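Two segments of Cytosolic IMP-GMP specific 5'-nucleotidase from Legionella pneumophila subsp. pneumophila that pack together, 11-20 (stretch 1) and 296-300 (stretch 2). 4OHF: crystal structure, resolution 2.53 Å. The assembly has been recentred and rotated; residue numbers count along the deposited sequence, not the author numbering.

Stretch 1 11-20: IINMRKIKLI
Stretch 2 296-300: DEILY

Segments remote in sequence often meet as neighbouring strands, with backbone hydrogen bonds fixing the register and side chains sealing the two faces. The contact between residues 11-20 and 296-300 of this nucleotidase, whose touching residues lie at least 278 positions apart in one chain, is a compact example that buries 498 Å² in total.

The backbone sets the frame. Stretch 1 runs as a short strand at Ile12 and Asn13, a 3-10 turn over Met14 to Lys16, and a second strand from Leu19; Lys16 N to Asn13 O (2.9 Å) and Ile17 N to Met14 O (3.0 Å) close the turn. In stretch 2, Asp296 and Glu297 end a 3-10 segment (Glu297 phi/psi -99/0) and Ile298 to Tyr300 are extended, near -110/130. The strands are parallel, pairing Leu19 with Ile298 (CA to CA 4.8 Å) and Ile20 with Leu299 (CA to CA 4.7 Å). Glu297 O accepts from both Lys18 N (2.7 Å) and Leu19 N (3.2 Å), helped by the bend at Lys18 (-94/-40), which leaves consecutive amides within reach of one carbonyl. Leu299 N then donates to Leu19 O at 2.8 Å. CA-H...O contacts supplement these bonds: Ile298 CA to Leu19 O and Ile20 CA to Leu299 O, both 3.2 Å, and Ile17 CA to Glu297 O, 3.4 Å.

Apolar side chains occupy both faces. Leu19 (chi1 m, chi2 121°) and Ile298 (m, t) share one, with Leu19 CD1 4.0 Å from Ile298 CG1. Ile20 (m, t) and Leu299 (t, p) lie on the other, where Leu299 loses 109 Å² to stretch 1. Both Leu299 CD1 and Leu299 CD2 lie 4.2 Å from Ile12 CD1, so the leucine fork straddles that methyl; Leu299 CD2 also meets Met14 CE at 3.9 Å, and Leu299 CB lies 4.0 Å from Ile17 CG2 and 4.4 Å from Ile20 CG1. Ile12 (t, t) points toward stretch 2, whereas Met14 starts sideways and, through an m, m, m rotamer, brings its flexible end nearer. Ile17 (m, m) also places CD1 3.4 Å from Asp296 O.

The charged pair lies at the more open end of the contact: Lys18 is exposed, whereas Glu297, though still partly exposed, has 100 Å² covered by stretch 1. Lys18 extends fully after chi1 (m, t, t, t), and Glu297 (m, t, chi3 -67°) brings its carboxylate to meet it: Lys18 NZ forms a salt bridge with Glu297 OE2 at 3.2 Å. A water reinforces the pair, accepting from Lys18 NZ at 2.5 Å and donating to Glu297 OE2 at 3.1 Å. The long aliphatic portions of both residues carry the charges clear of the backbone bonds, so that they meet further out, where the water joins them.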

# COMPACT_ATOMS: atom_id res chain seq x y z
N ILE B 11 -28.57 9.45 -13.22
CA ILE B 11 -28.98 10.32 -14.30
C ILE B 11 -27.91 10.43 -15.40
O ILE B 11 -26.73 10.51 -15.11
CB ILE B 11 -29.23 11.76 -13.79
CG1 ILE B 11 -30.45 11.79 -12.88
CG2 ILE B 11 -29.41 12.73 -14.97
CD1 ILE B 11 -30.62 13.12 -12.14
N ILE B 12 -28.37 10.40 -16.64
CA ILE B 12 -27.51 10.62 -17.80
C ILE B 12 -28.41 11.23 -18.88
O ILE B 12 -29.41 10.63 -19.29
CB ILE B 12 -26.80 9.35 -18.34
CG1 ILE B 12 -25.79 9.80 -19.41
CG2 ILE B 12 -27.80 8.36 -18.95
CD1 ILE B 12 -25.07 8.69 -20.08
N ASN B 13 -28.08 12.45 -19.28
CA ASN B 13 -28.83 13.19 -20.29
C ASN B 13 -28.24 12.86 -21.66
O ASN B 13 -27.27 13.47 -22.08
CB ASN B 13 -28.70 14.69 -19.98
CG ASN B 13 -29.55 15.56 -20.87
OD1 ASN B 13 -30.38 15.07 -21.64
ND2 ASN B 13 -29.34 16.87 -20.77
N MET B 14 -28.82 11.89 -22.36
CA MET B 14 -28.28 11.51 -23.67
C MET B 14 -28.15 12.69 -24.64
O MET B 14 -27.33 12.66 -25.55
CB MET B 14 -29.11 10.41 -24.32
CG MET B 14 -28.93 9.03 -23.70
SD MET B 14 -27.22 8.44 -23.60
CE MET B 14 -26.99 7.76 -25.23
N ARG B 15 -28.98 13.71 -24.43
CA ARG B 15 -28.97 14.90 -25.28
C ARG B 15 -27.60 15.56 -25.24
O ARG B 15 -27.12 16.06 -26.26
CB ARG B 15 -30.04 15.89 -24.80
CG ARG B 15 -30.00 17.27 -25.46
CD ARG B 15 -31.11 17.47 -26.48
NE ARG B 15 -32.44 17.26 -25.90
CZ ARG B 15 -33.57 17.42 -26.57
NH1 ARG B 15 -33.54 17.78 -27.85
NH2 ARG B 15 -34.74 17.19 -25.98
N LYS B 16 -26.97 15.54 -24.07
CA LYS B 16 -25.66 16.16 -23.90
C LYS B 16 -24.48 15.24 -24.19
O LYS B 16 -23.33 15.60 -23.94
CB LYS B 16 -25.53 16.73 -22.48
CG LYS B 16 -26.48 17.90 -22.18
CD LYS B 16 -26.16 18.54 -20.82
CE LYS B 16 -27.09 19.73 -20.49
NZ LYS B 16 -27.00 20.85 -21.49
N ILE B 17 -24.77 14.06 -24.72
CA ILE B 17 -23.73 13.10 -25.06
C ILE B 17 -23.40 13.25 -26.55
O ILE B 17 -24.26 13.05 -27.41
CB ILE B 17 -24.18 11.64 -24.78
CG1 ILE B 17 -24.23 11.41 -23.28
CG2 ILE B 17 -23.23 10.65 -25.44
CD1 ILE B 17 -22.90 11.60 -22.57
N LYS B 18 -22.15 13.57 -26.85
CA LYS B 18 -21.76 13.77 -28.24
C LYS B 18 -21.19 12.53 -28.92
O LYS B 18 -21.46 12.26 -30.09
CB LYS B 18 -20.77 14.93 -28.35
CG LYS B 18 -21.36 16.29 -28.01
CD LYS B 18 -20.28 17.36 -28.12
CE LYS B 18 -20.80 18.76 -27.77
NZ LYS B 18 -19.66 19.75 -27.72
N LEU B 19 -20.38 11.78 -28.18
CA LEU B 19 -19.79 10.57 -28.74
C LEU B 19 -20.13 9.35 -27.90
O LEU B 19 -20.11 9.39 -26.67
CB LEU B 19 -18.27 10.72 -28.82
CG LEU B 19 -17.70 11.80 -29.74
CD1 LEU B 19 -16.86 12.78 -28.93
CD2 LEU B 19 -16.85 11.15 -30.82
N ILE B 20 -20.47 8.26 -28.58
CA ILE B 20 -20.76 7.00 -27.92
C ILE B 20 -19.70 5.97 -28.34
O ILE B 20 -19.63 5.57 -29.50
CB ILE B 20 -22.14 6.46 -28.29
CG1 ILE B 20 -23.23 7.33 -27.67
CG2 ILE B 20 -22.30 5.06 -27.78
CD1 ILE B 20 -24.61 6.97 -28.11
N ASP B 296 -17.35 14.03 -19.98
CA ASP B 296 -18.72 13.67 -19.63
C ASP B 296 -19.67 13.77 -20.83
O ASP B 296 -20.87 13.54 -20.70
CB ASP B 296 -19.21 14.55 -18.47
CG ASP B 296 -19.31 16.02 -18.84
OD1 ASP B 296 -18.47 16.50 -19.63
OD2 ASP B 296 -20.23 16.71 -18.34
N GLU B 297 -19.13 14.12 -21.99
CA GLU B 297 -19.93 14.21 -23.20
C GLU B 297 -19.75 12.92 -24.02
O GLU B 297 -20.33 12.76 -25.10
CB GLU B 297 -19.50 15.43 -24.02
CG GLU B 297 -19.92 16.76 -23.41
CD GLU B 297 -19.48 17.94 -24.25
OE1 GLU B 297 -18.25 18.18 -24.35
OE2 GLU B 297 -20.36 18.62 -24.81
N ILE B 298 -18.93 12.02 -23.49
CA ILE B 298 -18.66 10.73 -24.11
C ILE B 298 -19.25 9.59 -23.27
O ILE B 298 -19.09 9.56 -22.05
CB ILE B 298 -17.13 10.46 -24.23
CG1 ILE B 298 -16.49 11.46 -25.18
CG2 ILE B 298 -16.88 9.05 -24.72
CD1 ILE B 298 -14.99 11.42 -25.17
N LEU B 299 -19.95 8.67 -23.93
CA LEU B 299 -20.50 7.52 -23.25
C LEU B 299 -19.84 6.26 -23.83
O LEU B 299 -19.88 6.02 -25.04
CB LEU B 299 -22.02 7.42 -23.47
CG LEU B 299 -22.60 6.08 -22.96
CD1 LEU B 299 -22.29 5.89 -21.48
CD2 LEU B 299 -24.08 6.06 -23.21
N TYR B 300 -19.21 5.49 -22.95
CA TYR B 300 -18.58 4.25 -23.37
C TYR B 300 -19.46 3.10 -22.85
O TYR B 300 -19.88 3.10 -21.70
CB TYR B 300 -17.17 4.13 -22.79
CG TYR B 300 -16.62 2.72 -22.84
CD1 TYR B 300 -16.53 1.94 -21.69
CD2 TYR B 300 -16.25 2.15 -24.06
CE1 TYR B 300 -16.08 0.61 -21.75
CE2 TYR B 300 -15.80 0.83 -24.13
CZ TYR B 300 -15.72 0.06 -22.98
OH TYR B 300 -15.30 -1.25 -23.07
O HOH W 1 -20.24 21.51 -26.03